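Long-range contacts in post-proline cleaving enzyme (Rickettsia typhi, PDB 4HVT), which probably acts as a serine-type oligopeptidase that cleaves peptides on the carboxyl side of proline: residues Glu62-Lys72 with Arg498-Asn507; Tyr367-Thr376 with Val388-Phe399. All coordinates share one frame; numbering follows the deposited sequence.

Contact 1: residues Glu62-Lys72 with Arg498-Asn507; sequences EIETIFYDQRK and RIKNEVWVKN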
# COMPACT_ATOMS: atom_id res chain seq x y z
N GLU A 62 -16.66 20.37 1.38
CA GLU A 62 -16.52 19.34 2.39
C GLU A 62 -15.14 18.72 2.33
O GLU A 62 -14.53 18.49 3.35
CB GLU A 62 -17.58 18.26 2.23
CG GLU A 62 -18.97 18.80 2.39
CD GLU A 62 -19.72 18.14 3.50
OE1 GLU A 62 -19.17 18.14 4.64
OE2 GLU A 62 -20.84 17.66 3.24
N ILE A 63 -14.64 18.47 1.11
CA ILE A 63 -13.32 17.84 0.97
C ILE A 63 -12.19 18.75 1.37
O ILE A 63 -11.26 18.36 2.06
CB ILE A 63 -13.09 17.43 -0.50
CG1 ILE A 63 -14.21 16.51 -0.98
CG2 ILE A 63 -11.68 16.90 -0.66
CD1 ILE A 63 -14.00 15.05 -0.81
N GLU A 64 -12.27 20.01 0.93
CA GLU A 64 -11.27 20.99 1.29
C GLU A 64 -11.22 21.21 2.83
O GLU A 64 -10.14 21.30 3.41
CB GLU A 64 -11.47 22.28 0.53
CG GLU A 64 -11.18 22.09 -0.96
CD GLU A 64 -11.12 23.37 -1.75
OE1 GLU A 64 -11.70 24.38 -1.32
OE2 GLU A 64 -10.48 23.33 -2.82
N THR A 65 -12.37 21.22 3.47
CA THR A 65 -12.40 21.37 4.93
C THR A 65 -11.61 20.25 5.60
O THR A 65 -10.99 20.47 6.63
CB THR A 65 -13.84 21.37 5.49
OG1 THR A 65 -14.52 22.47 4.91
CG2 THR A 65 -13.88 21.51 7.01
N ILE A 66 -11.69 19.06 5.04
CA ILE A 66 -11.03 17.91 5.65
C ILE A 66 -9.53 17.90 5.31
O ILE A 66 -8.67 17.71 6.18
CB ILE A 66 -11.66 16.58 5.22
CG1 ILE A 66 -13.05 16.43 5.85
CG2 ILE A 66 -10.78 15.41 5.64
CD1 ILE A 66 -13.97 15.47 5.11
N PHE A 67 -9.22 18.08 4.04
CA PHE A 67 -7.85 17.94 3.60
C PHE A 67 -6.96 19.04 4.14
O PHE A 67 -5.77 18.79 4.43
CB PHE A 67 -7.74 17.93 2.06
CG PHE A 67 -7.86 16.58 1.43
CD1 PHE A 67 -9.04 15.86 1.48
CD2 PHE A 67 -6.82 16.07 0.69
CE1 PHE A 67 -9.15 14.63 0.84
CE2 PHE A 67 -6.93 14.84 0.07
CZ PHE A 67 -8.10 14.13 0.14
N TYR A 68 -7.52 20.24 4.32
CA TYR A 68 -6.72 21.39 4.78
C TYR A 68 -7.00 21.72 6.23
O TYR A 68 -6.72 22.82 6.69
CB TYR A 68 -6.98 22.62 3.89
CG TYR A 68 -6.81 22.32 2.40
CD1 TYR A 68 -5.82 21.44 1.94
CD2 TYR A 68 -7.64 22.93 1.45
CE1 TYR A 68 -5.69 21.16 0.60
CE2 TYR A 68 -7.50 22.67 0.08
CZ TYR A 68 -6.53 21.76 -0.34
OH TYR A 68 -6.35 21.49 -1.70
N ASP A 69 -7.59 20.78 6.95
CA ASP A 69 -7.94 21.00 8.36
C ASP A 69 -6.67 21.06 9.23
O ASP A 69 -5.88 20.12 9.28
CB ASP A 69 -8.90 19.88 8.80
CG ASP A 69 -9.49 20.09 10.17
OD1 ASP A 69 -9.28 21.15 10.76
OD2 ASP A 69 -10.18 19.14 10.63
N GLN A 70 -6.49 22.17 9.94
CA GLN A 70 -5.41 22.23 10.91
C GLN A 70 -5.63 21.26 12.09
O GLN A 70 -4.72 21.02 12.87
CB GLN A 70 -5.23 23.67 11.43
CG GLN A 70 -4.70 24.65 10.38
CD GLN A 70 -3.37 24.22 9.81
OE1 GLN A 70 -2.39 24.07 10.54
NE2 GLN A 70 -3.32 23.99 8.49
N ARG A 71 -6.83 20.71 12.24
CA ARG A 71 -7.07 19.72 13.31
C ARG A 71 -6.85 18.28 12.86
O ARG A 71 -7.13 17.38 13.61
CB ARG A 71 -8.47 19.89 13.94
CG ARG A 71 -8.76 21.27 14.50
CD ARG A 71 -10.28 21.42 14.80
NE ARG A 71 -10.92 20.87 13.62
CZ ARG A 71 -12.20 20.53 13.44
NH1 ARG A 71 -13.16 20.77 14.36
NH2 ARG A 71 -12.50 20.01 12.24
N LYS A 72 -6.32 18.04 11.66
CA LYS A 72 -5.89 16.64 11.28
C LYS A 72 -4.93 16.06 12.29
O LYS A 72 -4.10 16.79 12.86
CB LYS A 72 -5.20 16.60 9.91
CG LYS A 72 -6.10 16.90 8.74
CD LYS A 72 -5.39 16.63 7.41
CE LYS A 72 -4.25 17.57 7.12
NZ LYS A 72 -3.69 17.34 5.74
N ARG A 498 -12.05 9.35 7.30
CA ARG A 498 -12.68 10.61 7.54
C ARG A 498 -13.44 11.09 6.29
O ARG A 498 -14.56 11.59 6.39
CB ARG A 498 -11.63 11.62 7.96
CG ARG A 498 -12.24 12.80 8.59
CD ARG A 498 -11.20 13.66 9.26
NE ARG A 498 -11.85 14.93 9.43
CZ ARG A 498 -11.23 16.08 9.61
NH1 ARG A 498 -9.92 16.13 9.70
NH2 ARG A 498 -11.97 17.18 9.75
N ILE A 499 -12.83 10.95 5.12
CA ILE A 499 -13.48 11.45 3.92
C ILE A 499 -14.79 10.69 3.66
O ILE A 499 -15.82 11.28 3.38
CB ILE A 499 -12.58 11.35 2.67
CG1 ILE A 499 -11.33 12.22 2.80
CG2 ILE A 499 -13.39 11.78 1.45
CD1 ILE A 499 -11.59 13.71 2.60
N LYS A 500 -14.74 9.37 3.67
CA LYS A 500 -15.95 8.59 3.38
C LYS A 500 -17.00 8.83 4.45
O LYS A 500 -18.17 9.03 4.16
CB LYS A 500 -15.62 7.09 3.26
N ASN A 501 -16.59 8.83 5.73
CA ASN A 501 -17.57 9.02 6.78
C ASN A 501 -18.23 10.39 6.75
O ASN A 501 -19.44 10.51 6.96
CB ASN A 501 -16.91 8.83 8.17
CG ASN A 501 -16.64 7.36 8.48
OD1 ASN A 501 -17.24 6.46 7.87
ND2 ASN A 501 -15.71 7.10 9.37
N GLU A 502 -17.43 11.42 6.50
CA GLU A 502 -17.97 12.79 6.55
C GLU A 502 -18.61 13.23 5.25
O GLU A 502 -19.61 13.90 5.27
CB GLU A 502 -16.90 13.78 6.93
CG GLU A 502 -16.30 13.51 8.30
CD GLU A 502 -16.04 14.79 9.02
OE1 GLU A 502 -17.06 15.40 9.45
OE2 GLU A 502 -14.84 15.16 9.17
N VAL A 503 -18.03 12.87 4.11
CA VAL A 503 -18.58 13.31 2.84
C VAL A 503 -19.71 12.41 2.37
O VAL A 503 -20.68 12.93 1.84
CB VAL A 503 -17.55 13.43 1.73
CG1 VAL A 503 -18.24 13.94 0.49
CG2 VAL A 503 -16.45 14.38 2.18
N TRP A 504 -19.59 11.10 2.58
CA TRP A 504 -20.57 10.14 2.11
C TRP A 504 -21.61 9.78 3.21
O TRP A 504 -22.78 10.05 3.02
CB TRP A 504 -19.87 8.91 1.50
CG TRP A 504 -20.79 8.07 0.63
CD1 TRP A 504 -21.36 6.89 0.99
CD2 TRP A 504 -21.28 8.37 -0.66
NE1 TRP A 504 -22.18 6.44 0.02
CE2 TRP A 504 -22.14 7.32 -1.04
CE3 TRP A 504 -21.08 9.43 -1.56
CZ2 TRP A 504 -22.80 7.28 -2.28
CZ3 TRP A 504 -21.74 9.40 -2.79
CH2 TRP A 504 -22.60 8.33 -3.13
N VAL A 505 -21.16 9.21 4.34
CA VAL A 505 -22.07 8.55 5.30
C VAL A 505 -22.86 9.58 6.10
O VAL A 505 -24.06 9.39 6.36
CB VAL A 505 -21.35 7.57 6.25
CG1 VAL A 505 -22.35 6.80 7.08
CG2 VAL A 505 -20.50 6.57 5.46
N LYS A 506 -22.23 10.70 6.40
CA LYS A 506 -22.92 11.83 7.08
C LYS A 506 -24.02 12.46 6.23
O LYS A 506 -24.94 13.10 6.75
CB LYS A 506 -21.90 12.89 7.52
CG LYS A 506 -22.45 14.13 8.21
CD LYS A 506 -21.29 14.98 8.72
CE LYS A 506 -21.69 16.08 9.69
NZ LYS A 506 -20.44 16.65 10.30
N ASN A 507 -23.93 12.28 4.92
CA ASN A 507 -24.95 12.72 4.00
C ASN A 507 -25.93 11.59 3.64
O ASN A 507 -26.68 11.68 2.64
CB ASN A 507 -24.22 13.34 2.78
CG ASN A 507 -23.73 14.73 3.08
OD1 ASN A 507 -24.48 15.54 3.59
ND2 ASN A 507 -22.50 15.02 2.73
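Ile66 is the knob of a knob-into-hole contact between two roughly antiparallel helices, its side chain seated among Arg498, Ile499, Glu502 and Val503. The pairing joins helix 56-67, which precedes the propeller strands, to helix 498-505 of the alpha/beta-hydrolase domain; the short helical segments run at 152°, and their axes approach to 10.1 Å. The two branches of Ile66 divide the work. CG2, anti to the backbone N, lies over one face of the Arg498 guanidinium, offset toward its rim, whereas CD1 reaches Glu502 CB at 3.8 Å. Ile63 extends the apolar seam, its CD1 touching Ile499 CG2 and Val503 CG2, and helix 688-706 packs on its flank through Ile696.

Arg498 leaves its helix with CG anti to the backbone N (chi1 -163°) and runs extended to NE, which brings the guanidinium to Asp69. Its NH2 donates to Asp69 OD2 at 2.8 Å on the anti side; Arg71 NH2 takes the syn side at 3.0 Å, both donors lying on the same face of the carboxylate plane. One carboxylate oxygen therefore receives both cations, which probably offsets the closeness of the two arginines. Asp69 itself is steadied by an Asx turn, in which Arg71 N donates to OD1. Arg498 NE meets Glu502 OE2 at 3.0 Å, nearly along the C-O axis, fixing the guanidinium's rotation, while Tyr440 adds a cation-pi contact. Beyond the knob, Asn507 ND2 donates both to Val503 O and to Glu62 OE2, the latter at 3.2 Å on the syn side and 33° out of the carboxylate plane.

Contact 2: residues Tyr367-Thr376 with Val388-Phe399; sequences YDNVVAKVVT and VVLKLPYQNAIF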
# COMPACT_ATOMS: atom_id res chain seq x y z
N TYR A 367 -5.35 -10.76 13.03
CA TYR A 367 -6.80 -10.60 12.97
C TYR A 367 -7.46 -11.94 13.26
O TYR A 367 -6.96 -13.02 12.90
CB TYR A 367 -7.28 -10.14 11.61
CG TYR A 367 -6.81 -8.76 11.19
CD1 TYR A 367 -7.49 -7.60 11.62
CD2 TYR A 367 -5.69 -8.59 10.39
CE1 TYR A 367 -7.05 -6.36 11.23
CE2 TYR A 367 -5.26 -7.33 10.02
CZ TYR A 367 -5.95 -6.22 10.44
OH TYR A 367 -5.50 -4.96 10.07
N ASP A 368 -8.58 -11.87 13.95
CA ASP A 368 -9.49 -12.99 14.12
C ASP A 368 -10.83 -12.53 13.54
O ASP A 368 -11.47 -11.62 14.09
CB ASP A 368 -9.64 -13.26 15.62
CG ASP A 368 -10.59 -14.40 15.92
OD1 ASP A 368 -11.09 -15.01 14.96
OD2 ASP A 368 -10.81 -14.72 17.14
N ASN A 369 -11.24 -13.12 12.41
CA ASN A 369 -12.42 -12.65 11.70
C ASN A 369 -12.35 -11.15 11.40
O ASN A 369 -13.32 -10.42 11.50
CB ASN A 369 -13.69 -13.07 12.46
CG ASN A 369 -14.86 -13.25 11.53
OD1 ASN A 369 -14.70 -13.46 10.32
ND2 ASN A 369 -16.07 -13.16 12.08
N VAL A 370 -11.18 -10.72 10.94
CA VAL A 370 -10.92 -9.33 10.50
C VAL A 370 -11.14 -8.33 11.61
O VAL A 370 -11.45 -7.18 11.36
CB VAL A 370 -11.74 -8.95 9.23
CG1 VAL A 370 -10.99 -7.90 8.43
CG2 VAL A 370 -11.99 -10.15 8.35
N VAL A 371 -10.92 -8.78 12.85
CA VAL A 371 -10.86 -7.92 14.03
C VAL A 371 -9.43 -8.02 14.64
O VAL A 371 -8.92 -9.11 14.89
CB VAL A 371 -11.85 -8.36 15.12
CG1 VAL A 371 -11.77 -7.38 16.28
CG2 VAL A 371 -13.26 -8.41 14.55
N ALA A 372 -8.79 -6.88 14.85
CA ALA A 372 -7.41 -6.88 15.35
C ALA A 372 -7.28 -7.47 16.77
O ALA A 372 -8.13 -7.21 17.65
CB ALA A 372 -6.80 -5.49 15.32
N LYS A 373 -6.23 -8.24 16.92
CA LYS A 373 -5.85 -8.85 18.21
C LYS A 373 -4.35 -8.70 18.35
O LYS A 373 -3.61 -8.90 17.38
CB LYS A 373 -6.20 -10.33 18.22
CG LYS A 373 -7.69 -10.62 17.95
CD LYS A 373 -8.62 -10.10 19.07
CE LYS A 373 -10.09 -10.14 18.64
NZ LYS A 373 -11.07 -9.70 19.67
N VAL A 374 -3.91 -8.40 19.56
CA VAL A 374 -2.50 -8.17 19.83
C VAL A 374 -2.05 -8.85 21.14
O VAL A 374 -2.74 -8.82 22.14
CB VAL A 374 -2.24 -6.64 19.95
CG1 VAL A 374 -0.77 -6.32 20.19
CG2 VAL A 374 -2.68 -5.92 18.70
N VAL A 375 -0.85 -9.40 21.12
CA VAL A 375 -0.17 -9.91 22.30
C VAL A 375 1.27 -9.39 22.26
O VAL A 375 1.78 -8.99 21.25
CB VAL A 375 -0.08 -11.47 22.38
CG1 VAL A 375 -1.45 -12.10 22.46
CG2 VAL A 375 0.74 -12.07 21.24
N THR A 376 1.87 -9.34 23.46
CA THR A 376 3.27 -9.03 23.63
C THR A 376 3.97 -10.17 24.35
O THR A 376 3.40 -10.87 25.16
CB THR A 376 3.55 -7.69 24.39
OG1 THR A 376 3.16 -7.79 25.76
CG2 THR A 376 2.81 -6.52 23.74
N VAL A 388 1.29 -11.99 26.65
CA VAL A 388 0.29 -11.24 27.45
C VAL A 388 -0.65 -10.55 26.44
O VAL A 388 -0.19 -9.85 25.52
CB VAL A 388 0.97 -10.18 28.34
CG1 VAL A 388 -0.09 -9.38 29.14
CG2 VAL A 388 1.93 -10.81 29.31
N VAL A 389 -1.96 -10.76 26.60
CA VAL A 389 -2.92 -10.11 25.73
C VAL A 389 -2.91 -8.59 25.95
O VAL A 389 -2.99 -8.12 27.10
CB VAL A 389 -4.37 -10.65 25.97
CG1 VAL A 389 -5.37 -9.79 25.28
CG2 VAL A 389 -4.47 -12.09 25.49
N LEU A 390 -2.88 -7.83 24.85
CA LEU A 390 -3.06 -6.38 24.94
C LEU A 390 -4.51 -6.06 24.54
O LEU A 390 -4.85 -6.17 23.35
CB LEU A 390 -2.07 -5.67 24.05
CG LEU A 390 -2.07 -4.14 24.09
CD1 LEU A 390 -1.73 -3.62 25.48
CD2 LEU A 390 -1.11 -3.60 23.07
N LYS A 391 -5.34 -5.72 25.52
CA LYS A 391 -6.78 -5.57 25.29
C LYS A 391 -7.00 -4.29 24.49
O LYS A 391 -6.39 -3.25 24.79
CB LYS A 391 -7.50 -5.52 26.67
N LEU A 392 -7.72 -4.38 23.39
CA LEU A 392 -7.99 -3.21 22.55
C LEU A 392 -9.39 -2.63 22.85
O LEU A 392 -10.35 -3.27 22.55
CB LEU A 392 -7.91 -3.64 21.10
CG LEU A 392 -6.54 -4.23 20.69
CD1 LEU A 392 -6.45 -4.52 19.22
CD2 LEU A 392 -5.36 -3.35 21.11
N PRO A 393 -9.47 -1.41 23.40
CA PRO A 393 -10.79 -0.95 23.84
C PRO A 393 -11.63 -0.29 22.78
O PRO A 393 -12.28 0.74 23.05
CB PRO A 393 -10.43 0.05 24.94
CG PRO A 393 -9.20 0.70 24.44
CD PRO A 393 -8.44 -0.40 23.70
N TYR A 394 -11.67 -0.90 21.60
CA TYR A 394 -12.64 -0.57 20.56
C TYR A 394 -13.38 -1.88 20.10
O TYR A 394 -12.76 -2.97 20.03
CB TYR A 394 -11.88 0.02 19.37
CG TYR A 394 -11.47 1.50 19.35
CD1 TYR A 394 -10.54 2.02 20.25
CD2 TYR A 394 -11.89 2.33 18.31
CE1 TYR A 394 -10.13 3.36 20.18
CE2 TYR A 394 -11.51 3.67 18.25
CZ TYR A 394 -10.61 4.17 19.17
OH TYR A 394 -10.21 5.51 19.09
N GLN A 395 -14.67 -1.80 19.77
CA GLN A 395 -15.31 -2.87 18.99
C GLN A 395 -14.78 -2.87 17.56
O GLN A 395 -14.47 -1.82 17.02
CB GLN A 395 -16.84 -2.71 18.92
CG GLN A 395 -17.53 -2.87 20.27
CD GLN A 395 -17.52 -4.31 20.77
OE1 GLN A 395 -17.08 -4.59 21.89
NE2 GLN A 395 -17.97 -5.23 19.92
N ASN A 396 -14.69 -4.04 16.92
CA ASN A 396 -14.16 -4.10 15.55
C ASN A 396 -12.82 -3.34 15.40
O ASN A 396 -12.52 -2.69 14.40
CB ASN A 396 -15.21 -3.60 14.56
CG ASN A 396 -16.21 -4.69 14.18
OD1 ASN A 396 -17.35 -4.65 14.59
ND2 ASN A 396 -15.76 -5.70 13.43
N ALA A 397 -11.97 -3.53 16.38
CA ALA A 397 -10.70 -2.81 16.48
C ALA A 397 -9.77 -3.06 15.28
O ALA A 397 -9.73 -4.16 14.73
CB ALA A 397 -9.98 -3.21 17.75
N ILE A 398 -9.11 -1.99 14.86
CA ILE A 398 -8.03 -2.02 13.90
C ILE A 398 -6.85 -1.34 14.57
O ILE A 398 -7.00 -0.22 15.09
CB ILE A 398 -8.45 -1.21 12.64
CG1 ILE A 398 -9.74 -1.77 12.07
CG2 ILE A 398 -7.31 -1.10 11.64
CD1 ILE A 398 -9.64 -3.17 11.51
N PHE A 399 -5.71 -2.03 14.54
CA PHE A 399 -4.48 -1.74 15.28
C PHE A 399 -3.33 -1.39 14.37
O PHE A 399 -3.10 -2.03 13.35
CB PHE A 399 -4.12 -2.95 16.12
CG PHE A 399 -2.88 -2.80 16.97
CD1 PHE A 399 -2.96 -2.30 18.26
CD2 PHE A 399 -1.65 -3.25 16.50
CE1 PHE A 399 -1.81 -2.19 19.06
CE2 PHE A 399 -0.51 -3.18 17.28
CZ PHE A 399 -0.58 -2.63 18.56
O HOH W 1 -4.84 -4.08 12.69
O HOH W 2 -12.93 -5.18 12.60
O HOH W 3 -5.86 -8.07 21.68
O HOH W 4 0.42 -7.03 26.14
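Strand 371-376 pairs antiparallel with strand 388-390 through Val375-Val389, a non-hydrogen-bonded pair with CA atoms 4.4 Å apart, and Thr376-Val388, a hydrogen-bonded pair closed by Thr376 N to Val388 O and Val388 N to Thr376 O. Toward Leu390 the strands part: Leu390 N still donates to Val374 O at 2.9 Å, but the return link runs through a water that accepts from Val374 N and donates to Leu390 O. Residues 391-396 swing away, and the chain comes back so that Ala397 O can accept from Ala372 N.

Val374 carries the apolar core. Its CG2 stands over the centre of the Phe399 ring, a CH-pi contact 3.5 Å from the centroid and 8° off the ring normal. With CG1 anti to the backbone N (chi1 -179°), the second branch lies alongside Leu390 and meets its CD2 at 4.0 Å. Leu392 CD1 packs over Ala372, 3.5 Å from its O and 4.0 Å from its CB, and touches Val374 CG2. Strands 362-368 and 410-415 add Phe363 and Ile412 around Val374 and Phe399. On the sheet's other face Val375 CG1 faces Val389. Near the turn, Ile398 CD1 touches the edge of the Tyr367 ring at CE1.

Such antiparallel strands belong to one blade of the beta-propeller, and Phe399 lies on strand 398-402 of the next sheet. Waters bridge Tyr367 OH to Phe399 N and Val370 O to Asn396 ND2, which also bonds Gln451. Val374 and Ala372 against Phe399, with Tyr367 against Ile398, thus make an apolar seam between sheets, water joining backbone and side-chain polar groups beside it.

In the fold
Contact 1 joins helix 56-67, which precedes the propeller's strands in the chain, to helix 498-505 of the hydrolase domain, whereas contact 2 pairs strands within one propeller sheet and joins it to the next over a short sequence span. Contact 2 thus lies wholly within the long chain excursion that contact 1 brackets. Their centres are 27 Å apart and their nearest atoms about 10 Å, too far apart to touch. The centres of contacts 1 and 2 lie about 22 and 21 Å from the centre of the chain. The presumed catalytic triad, Ser566, His682 and Asp649, belongs to neither contact; Ser566 follows strand 560-565 of the hydrolase sheet, the domain that contributes helix 498-505 to contact 1.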